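Local coordinates for putative uncharacterized protein PH0594 (PDB 4HXF) that probably cleaves peptides as a serine protease of the prolyl oligopeptidase family, selecting its substrates through assembly into a self-compartmentalizing hexamer, at residues R125-E134 with N143-K151; W6-F14 with F396-S405. All coordinates share one frame; numbering follows the deposited sequence.

In the fold
Contacts 1 and 2 lie in different parts of the subunit, their centres about 37 Å apart and their nearest atoms about 16 Å apart. Contact 2 joins residues 6-14, just ahead of the first propeller strand, to helix 398-405 of the hydrolase domain, and so closes a chain loop that contains the whole propeller. Contact 1 is nested inside that loop, at a projection from the propeller that reaches a neighbouring subunit. Neither lies in the inhibitor pocket, which includes Ser466 and His578, although the side chain of Met144 in contact 1 comes within about 12 Å of a bound inhibitor. Contact 1 holds a magnesium ion on Glu127.

Contact 1 (R125-E134 with N143-K151); sequences RREDEDFIFE and NMGFFDGEK. With MG (magnesium ion), chain G.
Asp148 and Arg125 carry the tightly packed half of this contact. The Asp148 carboxylate is buried between the two arms of 125-134: OD2 accepts from Glu127 N at 2.8 Å on its syn side, and OD1 accepts from Phe133 N at 3.1 Å on its anti side. The backbone O of the same residue accepts from Arg126 N at 2.9 Å. Arg125, extended from CG to NE, grips Glu150 side-on, both NE and NH2 lying 2.8 Å from OE1 with the two planes only 17° apart. NH2 also donates to Met144 O at 2.8 Å, in the guanidinium plane but from above the carbonyl plane. Replacing Arg125 by an alanine would probably leave Met144 O without its donor and Glu150 without its charge partner in this contact, though Arg107 still pairs with OE2. Ile132 CD1 sits over one face of the Phe146 ring. The solvent side is looser: Glu127 turns away from 143-151 and binds magnesium through OE1 at 2.1 Å, and five waters complete the shell, one donating to Asp148 OD2. Elsewhere 125-134 faces a neighbouring subunit: Asp128 and Asp130 form salt bridges with Lys591 of that chain, whose sheet 131-134 extends. The contact, with its type I' turn at 147-150, closes the base of the long connection between adjacent antiparallel strands 117-124 and 151-158 of a four-stranded beta-propeller blade.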
loop_
_atom_site.group_PDB
_atom_site.type_symbol
_atom_site.label_atom_id
_atom_site.label_comp_id
_atom_site.label_asym_id
_atom_site.label_seq_id
_atom_site.Cartn_x
_atom_site.Cartn_y
_atom_site.Cartn_z
ATOM N N ARG A 125 21.627 22.106 3.377
ATOM C CA ARG A 125 22.819 21.277 3.157
ATOM C C ARG A 125 22.836 20.824 1.708
ATOM O O ARG A 125 21.843 21.041 1.002
ATOM C CB ARG A 125 22.731 20.063 4.079
ATOM C CG ARG A 125 22.751 20.374 5.519
ATOM C CD ARG A 125 22.751 19.130 6.393
ATOM N NE ARG A 125 22.860 19.494 7.795
ATOM C CZ ARG A 125 22.636 18.663 8.827
ATOM N NH1 ARG A 125 22.285 17.355 8.569
ATOM N NH2 ARG A 125 22.733 19.098 10.073
ATOM N N ARG A 126 23.927 20.193 1.276
ATOM C CA ARG A 126 24.128 19.755 -0.128
ATOM C C ARG A 126 23.147 18.643 -0.467
ATOM O O ARG A 126 22.552 18.636 -1.542
ATOM C CB ARG A 126 25.593 19.361 -0.346
ATOM C CG ARG A 126 26.589 20.483 -0.534
ATOM C CD ARG A 126 28.081 20.095 -0.385
ATOM N NE ARG A 126 28.861 21.289 -0.728
ATOM C CZ ARG A 126 29.871 21.795 -0.014
ATOM N NH1 ARG A 126 30.518 22.912 -0.445
ATOM N NH2 ARG A 126 30.255 21.202 1.119
ATOM N N GLU A 127 22.931 17.665 0.382
ATOM C CA GLU A 127 21.864 16.598 0.205
ATOM C C GLU A 127 21.997 15.514 -0.924
ATOM O O GLU A 127 21.001 14.950 -1.321
ATOM C CB GLU A 127 20.459 17.186 0.026
ATOM C CG GLU A 127 20.139 18.293 1.035
ATOM C CD GLU A 127 19.993 17.816 2.430
ATOM O OE1 GLU A 127 20.325 16.656 2.660
ATOM O OE2 GLU A 127 19.536 18.588 3.322
ATOM N N ASP A 128 23.184 15.310 -1.359
ATOM C CA ASP A 128 23.405 14.222 -2.335
ATOM C C ASP A 128 23.008 12.898 -1.600
ATOM O O ASP A 128 23.439 12.659 -0.436
ATOM C CB ASP A 128 24.796 14.140 -2.847
ATOM C CG ASP A 128 24.934 13.019 -3.871
ATOM O OD1 ASP A 128 24.612 13.323 -5.058
ATOM O OD2 ASP A 128 25.290 11.822 -3.534
ATOM N N GLU A 129 22.254 12.002 -2.301
ATOM C CA GLU A 129 21.809 10.745 -1.824
ATOM C C GLU A 129 22.917 9.779 -1.415
ATOM O O GLU A 129 22.735 8.954 -0.505
ATOM C CB GLU A 129 20.960 10.015 -2.903
ATOM C CG GLU A 129 21.078 10.554 -4.331
ATOM C CD GLU A 129 20.446 11.939 -4.513
ATOM O OE1 GLU A 129 19.219 12.101 -4.317
ATOM O OE2 GLU A 129 21.154 12.880 -4.866
ATOM N N ASP A 130 24.046 9.888 -2.075
ATOM C CA ASP A 130 25.134 8.861 -1.966
ATOM C C ASP A 130 26.348 9.291 -1.161
ATOM O O ASP A 130 27.045 8.446 -0.566
ATOM C CB ASP A 130 25.620 8.440 -3.328
ATOM C CG ASP A 130 24.478 7.763 -4.120
ATOM O OD1 ASP A 130 23.878 6.825 -3.572
ATOM O OD2 ASP A 130 24.107 8.322 -5.169
ATOM N N PHE A 131 26.623 10.606 -1.098
ATOM C CA PHE A 131 27.828 11.091 -0.377
ATOM C C PHE A 131 27.641 12.507 0.200
ATOM O O PHE A 131 26.868 13.331 -0.312
ATOM C CB PHE A 131 29.122 11.027 -1.187
ATOM C CG PHE A 131 29.250 12.056 -2.318
ATOM C CD1 PHE A 131 28.591 11.875 -3.506
ATOM C CD2 PHE A 131 29.999 13.223 -2.133
ATOM C CE1 PHE A 131 28.672 12.795 -4.522
ATOM C CE2 PHE A 131 30.121 14.174 -3.165
ATOM C CZ PHE A 131 29.466 13.937 -4.381
ATOM N N ILE A 132 28.253 12.691 1.341
ATOM C CA ILE A 132 28.461 13.948 2.056
ATOM C C ILE A 132 29.713 14.563 1.517
ATOM O O ILE A 132 30.718 13.854 1.245
ATOM C CB ILE A 132 28.644 13.594 3.546
ATOM C CG1 ILE A 132 27.313 13.006 4.095
ATOM C CG2 ILE A 132 29.118 14.774 4.359
ATOM C CD1 ILE A 132 27.564 11.893 5.061
ATOM N N PHE A 133 29.770 15.867 1.262
ATOM C CA PHE A 133 30.963 16.506 0.823
ATOM C C PHE A 133 31.280 17.683 1.701
ATOM O O PHE A 133 30.331 18.488 1.976
ATOM C CB PHE A 133 30.808 17.019 -0.584
ATOM C CG PHE A 133 32.065 17.480 -1.188
ATOM C CD1 PHE A 133 33.022 16.559 -1.616
ATOM C CD2 PHE A 133 32.375 18.823 -1.277
ATOM C CE1 PHE A 133 34.210 17.036 -2.109
ATOM C CE2 PHE A 133 33.601 19.273 -1.713
ATOM C CZ PHE A 133 34.507 18.375 -2.170
ATOM N N GLU A 134 32.482 17.782 2.189
ATOM C CA GLU A 134 32.820 18.835 3.184
ATOM C C GLU A 134 34.098 19.546 2.706
ATOM O O GLU A 134 35.164 18.950 2.406
ATOM C CB GLU A 134 32.931 18.281 4.580
ATOM C CG GLU A 134 33.163 19.288 5.693
ATOM C CD GLU A 134 31.968 20.236 5.775
ATOM O OE1 GLU A 134 32.235 21.444 5.451
ATOM O OE2 GLU A 134 30.787 19.824 6.029
ATOM N N ASN A 143 24.087 15.619 17.525
ATOM C CA ASN A 143 22.646 15.925 17.525
ATOM C C ASN A 143 22.216 16.765 16.308
ATOM O O ASN A 143 21.069 17.216 16.235
ATOM C CB ASN A 143 22.166 16.637 18.769
ATOM C CG ASN A 143 20.674 16.280 19.091
ATOM O OD1 ASN A 143 20.193 15.193 18.770
ATOM N ND2 ASN A 143 19.988 17.220 19.652
ATOM N N MET A 144 23.092 16.882 15.325
ATOM C CA MET A 144 22.835 17.589 14.075
ATOM C C MET A 144 23.146 16.743 12.881
ATOM O O MET A 144 22.514 16.966 11.860
ATOM C CB MET A 144 23.650 18.863 13.981
ATOM C CG MET A 144 23.288 19.845 15.012
ATOM S SD MET A 144 24.173 21.353 14.999
ATOM C CE MET A 144 23.244 22.118 16.363
ATOM N N GLY A 145 24.161 15.858 12.921
ATOM C CA GLY A 145 24.547 14.968 11.870
ATOM C C GLY A 145 25.807 15.446 11.108
ATOM O O GLY A 145 26.565 16.359 11.579
ATOM N N PHE A 146 26.007 14.933 9.925
ATOM C CA PHE A 146 27.059 15.460 9.023
ATOM C C PHE A 146 26.593 16.813 8.508
ATOM O O PHE A 146 25.441 16.961 8.037
ATOM C CB PHE A 146 27.395 14.541 7.860
ATOM C CG PHE A 146 28.118 13.315 8.259
ATOM C CD1 PHE A 146 27.430 12.161 8.652
ATOM C CD2 PHE A 146 29.503 13.317 8.340
ATOM C CE1 PHE A 146 28.097 10.990 8.998
ATOM C CE2 PHE A 146 30.180 12.166 8.735
ATOM C CZ PHE A 146 29.480 10.970 9.012
ATOM N N PHE A 147 27.487 17.819 8.541
ATOM C CA PHE A 147 27.059 19.099 8.033
ATOM C C PHE A 147 26.793 19.165 6.554
ATOM O O PHE A 147 25.930 19.931 6.121
ATOM C CB PHE A 147 28.094 20.185 8.438
ATOM C CG PHE A 147 27.916 20.711 9.866
ATOM C CD1 PHE A 147 28.996 20.802 10.762
ATOM C CD2 PHE A 147 26.722 21.249 10.235
ATOM C CE1 PHE A 147 28.821 21.358 11.984
ATOM C CE2 PHE A 147 26.527 21.852 11.483
ATOM C CZ PHE A 147 27.606 21.938 12.355
ATOM N N ASP A 148 27.565 18.458 5.749
ATOM C CA ASP A 148 27.301 18.445 4.336
ATOM C C ASP A 148 27.198 19.853 3.704
ATOM O O ASP A 148 26.249 20.111 2.984
ATOM C CB ASP A 148 26.064 17.582 4.111
ATOM C CG ASP A 148 25.937 17.065 2.665
ATOM O OD1 ASP A 148 26.922 17.013 1.893
ATOM O OD2 ASP A 148 24.747 16.876 2.400
ATOM N N GLY A 149 28.134 20.691 4.115
ATOM C CA GLY A 149 28.209 22.045 3.581
ATOM C C GLY A 149 27.138 22.985 4.173
ATOM O O GLY A 149 26.912 24.001 3.569
ATOM N N GLU A 150 26.529 22.666 5.333
ATOM C CA GLU A 150 25.433 23.431 5.900
ATOM C C GLU A 150 25.689 24.950 5.896
ATOM O O GLU A 150 26.757 25.334 6.376
ATOM C CB GLU A 150 25.227 22.980 7.338
ATOM C CG GLU A 150 24.096 23.706 8.094
ATOM C CD GLU A 150 23.684 22.957 9.363
ATOM O OE1 GLU A 150 23.536 21.679 9.325
ATOM O OE2 GLU A 150 23.484 23.708 10.362
ATOM N N LYS A 151 24.627 25.666 5.538
ATOM C CA LYS A 151 24.544 27.104 5.794
ATOM C C LYS A 151 23.308 27.344 6.688
ATOM O O LYS A 151 22.405 26.544 6.617
ATOM C CB LYS A 151 24.364 27.877 4.497
ATOM C CG LYS A 151 25.536 27.647 3.552
ATOM C CD LYS A 151 26.777 28.282 4.030
HETATM MG MG MG G . 20.915 15.505 4.302
HETATM O O HOH W 1 20.010 17.094 5.577
HETATM O O HOH W 2 26.177 15.952 -0.484
HETATM O O HOH W 3 24.279 14.199 1.608
HETATM O O HOH W 4 30.028 17.319 6.366
HETATM O O HOH W 5 22.834 16.132 4.252
HETATM O O HOH W 6 21.019 14.184 6.176
HETATM O O HOH W 7 18.815 14.576 4.004
HETATM O O HOH W 8 21.521 13.923 3.078
#

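Contact 2 (W6-F14 with F396-S405); sequences WDEKTFTKF and FKYEMQLMAS
Tyr398 sends its hydroxyl into the turn at 7-10, and the polar contacts centre on that group. OH donates to Asp7 O at 2.6 Å and accepts a weak bond from Phe11 N at 3.0 Å, which ties the tyrosine to both the start of the turn and the 3-10 segment beyond it. The ring reaches this place because CG stands opposite the backbone N (chi1 -172°), swinging it off the helix toward 6-14. Asp7 OD1 steadies the turn from within as an Asx turn to Lys9 N. Apart from this group, Ser405 OG donates to Leu402 O, and one water bridges OG to Trp6 O.

Aromatic contacts gather beside the same ring. Phe11 places CB over one face, 3.9 Å from the centroid, and turns its own ring edge to that face with the planes at 86°. In an offset edge-to-face pair, the edge of the six-membered ring of Trp6 turns to the face of Tyr398, planes at 61°. Further along, Trp6 CH2 touches Phe396 CZ, and Phe14 CE1 meets the same CZ at 3.8 Å.

Helix 398-405 links the parallel strands 378-384 and 409-413 in a beta-alpha-beta crossover of the alpha/beta-hydrolase domain. While Met400 and Met403 pack on those strands, residues ahead of the propeller bind another side of the helix.

CH-pi and aliphatic packing complete the contact. Gln401 CB lies over the six-membered ring of Trp6, 4.0 Å from its centroid, an approach compatible with the outside bonds of the indole NE1 to Lys347 O and of the Gln401 amide to Phe349 N. Leu402 CD1 packs against Trp6 CB and the backbone of Asp7.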
loop_
_atom_site.group_PDB
_atom_site.type_symbol
_atom_site.label_atom_id
_atom_site.label_comp_id
_atom_site.label_asym_id
_atom_site.label_seq_id
_atom_site.Cartn_x
_atom_site.Cartn_y
_atom_site.Cartn_z
ATOM N N TRP A 6 10.105 0.843 41.001
ATOM C CA TRP A 6 11.310 1.274 40.242
ATOM C C TRP A 6 11.915 0.158 39.429
ATOM O O TRP A 6 12.322 -0.878 39.953
ATOM C CB TRP A 6 12.439 1.810 41.108
ATOM C CG TRP A 6 12.210 3.158 41.732
ATOM C CD1 TRP A 6 11.734 3.377 43.035
ATOM C CD2 TRP A 6 12.312 4.482 41.125
ATOM N NE1 TRP A 6 11.669 4.733 43.286
ATOM C CE2 TRP A 6 12.000 5.435 42.167
ATOM C CE3 TRP A 6 12.802 4.983 39.887
ATOM C CZ2 TRP A 6 12.000 6.848 41.934
ATOM C CZ3 TRP A 6 12.816 6.357 39.663
ATOM C CH2 TRP A 6 12.441 7.282 40.646
ATOM N N ASP A 7 12.094 0.406 38.159
ATOM C CA ASP A 7 12.744 -0.558 37.280
ATOM C C ASP A 7 13.096 0.237 36.010
ATOM O O ASP A 7 13.132 1.535 36.026
ATOM C CB ASP A 7 11.853 -1.771 37.077
ATOM C CG ASP A 7 10.580 -1.480 36.310
ATOM O OD1 ASP A 7 10.368 -0.383 35.718
ATOM O OD2 ASP A 7 9.723 -2.344 36.282
ATOM N N GLU A 8 13.412 -0.485 34.943
ATOM C CA GLU A 8 13.896 0.105 33.727
ATOM C C GLU A 8 12.805 0.840 32.923
ATOM O O GLU A 8 13.165 1.541 32.028
ATOM C CB GLU A 8 14.519 -0.970 32.829
ATOM C CG GLU A 8 13.554 -1.958 32.194
ATOM C CD GLU A 8 13.156 -3.143 33.080
ATOM O OE1 GLU A 8 12.446 -4.080 32.565
ATOM O OE2 GLU A 8 13.488 -3.193 34.315
ATOM N N LYS A 9 11.543 0.750 33.354
ATOM C CA LYS A 9 10.407 1.378 32.639
ATOM C C LYS A 9 9.830 2.537 33.406
ATOM O O LYS A 9 8.981 3.204 32.890
ATOM C CB LYS A 9 9.284 0.349 32.407
ATOM C CG LYS A 9 9.717 -0.862 31.629
ATOM C CD LYS A 9 8.528 -1.742 31.338
ATOM C CE LYS A 9 9.044 -2.816 30.398
ATOM N NZ LYS A 9 8.143 -4.028 30.408
ATOM N N THR A 10 10.232 2.729 34.649
ATOM C CA THR A 10 9.542 3.749 35.456
ATOM C C THR A 10 9.572 5.188 34.825
ATOM O O THR A 10 8.591 5.940 34.997
ATOM C CB THR A 10 10.091 3.844 36.885
ATOM O OG1 THR A 10 10.286 2.516 37.367
ATOM C CG2 THR A 10 9.180 4.625 37.795
ATOM N N PHE A 11 10.616 5.462 34.055
ATOM C CA PHE A 11 10.824 6.826 33.470
ATOM C C PHE A 11 9.657 7.118 32.515
ATOM O O PHE A 11 9.336 8.277 32.277
ATOM C CB PHE A 11 12.146 6.940 32.765
ATOM C CG PHE A 11 12.189 6.252 31.485
ATOM C CD1 PHE A 11 12.492 4.883 31.426
ATOM C CD2 PHE A 11 12.013 6.958 30.289
ATOM C CE1 PHE A 11 12.507 4.204 30.225
ATOM C CE2 PHE A 11 12.056 6.273 29.067
ATOM C CZ PHE A 11 12.335 4.905 29.020
ATOM N N THR A 12 8.978 6.099 32.044
ATOM C CA THR A 12 7.872 6.311 31.131
ATOM C C THR A 12 6.622 6.798 31.799
ATOM O O THR A 12 5.711 7.163 31.128
ATOM C CB THR A 12 7.547 5.082 30.272
ATOM O OG1 THR A 12 6.949 4.040 31.038
ATOM C CG2 THR A 12 8.836 4.583 29.470
ATOM N N LYS A 13 6.537 6.675 33.112
ATOM C CA LYS A 13 5.318 6.985 33.872
ATOM C C LYS A 13 5.340 8.491 34.190
ATOM O O LYS A 13 4.330 9.012 34.691
ATOM C CB LYS A 13 5.262 6.127 35.126
ATOM C CG LYS A 13 5.142 4.646 34.733
ATOM C CD LYS A 13 4.900 3.677 35.893
ATOM N N PHE A 14 6.449 9.208 34.000
ATOM C CA PHE A 14 6.491 10.627 34.369
ATOM C C PHE A 14 6.017 11.555 33.261
ATOM O O PHE A 14 6.247 11.330 32.068
ATOM C CB PHE A 14 7.879 11.098 34.849
ATOM C CG PHE A 14 8.509 10.172 35.856
ATOM C CD1 PHE A 14 9.862 9.956 35.888
ATOM C CD2 PHE A 14 7.751 9.576 36.854
ATOM C CE1 PHE A 14 10.477 9.073 36.828
ATOM C CE2 PHE A 14 8.363 8.669 37.773
ATOM C CZ PHE A 14 9.736 8.442 37.760
ATOM N N PHE A 396 16.925 16.004 38.847
ATOM C CA PHE A 396 16.366 14.722 39.011
ATOM C C PHE A 396 17.193 13.756 38.198
ATOM O O PHE A 396 17.217 13.871 36.960
ATOM C CB PHE A 396 14.901 14.726 38.561
ATOM C CG PHE A 396 14.245 13.353 38.715
ATOM C CD1 PHE A 396 13.763 12.959 39.936
ATOM C CD2 PHE A 396 14.104 12.521 37.607
ATOM C CE1 PHE A 396 13.131 11.687 40.109
ATOM C CE2 PHE A 396 13.569 11.264 37.769
ATOM C CZ PHE A 396 13.060 10.885 38.993
ATOM N N LYS A 397 17.895 12.844 38.870
ATOM C CA LYS A 397 18.786 11.900 38.106
ATOM C C LYS A 397 18.276 10.471 38.256
ATOM O O LYS A 397 18.338 9.838 39.335
ATOM C CB LYS A 397 20.241 11.962 38.519
ATOM C CG LYS A 397 21.137 10.902 37.786
ATOM C CD LYS A 397 21.570 11.205 36.391
ATOM C CE LYS A 397 22.658 10.180 35.877
ATOM N NZ LYS A 397 22.730 10.140 34.372
ATOM N N TYR A 398 17.607 9.996 37.210
ATOM C CA TYR A 398 16.873 8.728 37.258
ATOM C C TYR A 398 17.682 7.550 37.767
ATOM O O TYR A 398 17.173 6.841 38.705
ATOM C CB TYR A 398 16.414 8.381 35.871
ATOM C CG TYR A 398 15.478 7.192 35.770
ATOM C CD1 TYR A 398 14.187 7.291 36.059
ATOM C CD2 TYR A 398 15.983 5.958 35.348
ATOM C CE1 TYR A 398 13.312 6.224 35.943
ATOM C CE2 TYR A 398 15.149 4.904 35.241
ATOM C CZ TYR A 398 13.812 5.039 35.498
ATOM O OH TYR A 398 12.948 3.980 35.319
ATOM N N GLU A 399 18.932 7.435 37.268
ATOM C CA GLU A 399 19.690 6.278 37.635
ATOM C C GLU A 399 19.989 6.282 39.125
ATOM O O GLU A 399 20.132 5.225 39.749
ATOM C CB GLU A 399 20.993 6.151 36.917
ATOM C CG GLU A 399 20.914 5.915 35.451
ATOM C CD GLU A 399 20.788 7.184 34.640
ATOM O OE1 GLU A 399 20.303 8.222 35.148
ATOM O OE2 GLU A 399 21.139 7.089 33.428
ATOM N N MET A 400 20.115 7.495 39.745
ATOM C CA MET A 400 20.465 7.523 41.133
ATOM C C MET A 400 19.323 7.062 41.969
ATOM O O MET A 400 19.460 6.330 42.906
ATOM C CB MET A 400 20.898 8.939 41.552
ATOM C CG MET A 400 22.177 9.314 40.813
ATOM S SD MET A 400 22.649 10.995 41.424
ATOM C CE MET A 400 24.246 11.147 40.608
ATOM N N GLN A 401 18.094 7.529 41.675
ATOM C CA GLN A 401 16.924 7.065 42.373
ATOM C C GLN A 401 16.654 5.608 42.201
ATOM O O GLN A 401 16.401 4.877 43.178
ATOM C CB GLN A 401 15.658 7.839 42.041
ATOM C CG GLN A 401 15.745 9.332 42.281
ATOM C CD GLN A 401 15.824 9.637 43.754
ATOM O OE1 GLN A 401 15.050 9.080 44.527
ATOM N NE2 GLN A 401 16.763 10.493 44.141
ATOM N N LEU A 402 16.810 5.140 40.960
ATOM C CA LEU A 402 16.619 3.746 40.633
ATOM C C LEU A 402 17.612 2.847 41.388
ATOM O O LEU A 402 17.173 1.889 42.052
ATOM C CB LEU A 402 16.901 3.537 39.146
ATOM C CG LEU A 402 16.847 2.099 38.596
ATOM C CD1 LEU A 402 15.562 1.309 38.812
ATOM C CD2 LEU A 402 17.336 2.124 37.108
ATOM N N MET A 403 18.900 3.190 41.373
ATOM C CA MET A 403 19.866 2.353 42.082
ATOM C C MET A 403 19.777 2.384 43.590
ATOM O O MET A 403 19.981 1.409 44.307
ATOM C CB MET A 403 21.262 2.496 41.517
ATOM C CG MET A 403 21.399 2.277 40.042
ATOM S SD MET A 403 20.827 0.689 39.456
ATOM C CE MET A 403 22.150 -0.427 40.014
ATOM N N ALA A 404 19.387 3.579 44.112
ATOM C CA ALA A 404 19.123 3.654 45.523
ATOM C C ALA A 404 18.021 2.689 45.953
ATOM O O ALA A 404 18.105 2.020 46.994
ATOM C CB ALA A 404 18.725 5.095 45.944
ATOM N N SER A 405 16.979 2.639 45.119
ATOM C CA SER A 405 15.848 1.769 45.363
ATOM C C SER A 405 16.256 0.264 45.338
ATOM O O SER A 405 15.565 -0.537 45.929
ATOM C CB SER A 405 14.702 2.011 44.416
ATOM O OG SER A 405 14.918 1.375 43.183
HETATM O O HOH W 9 13.639 -1.083 42.932
#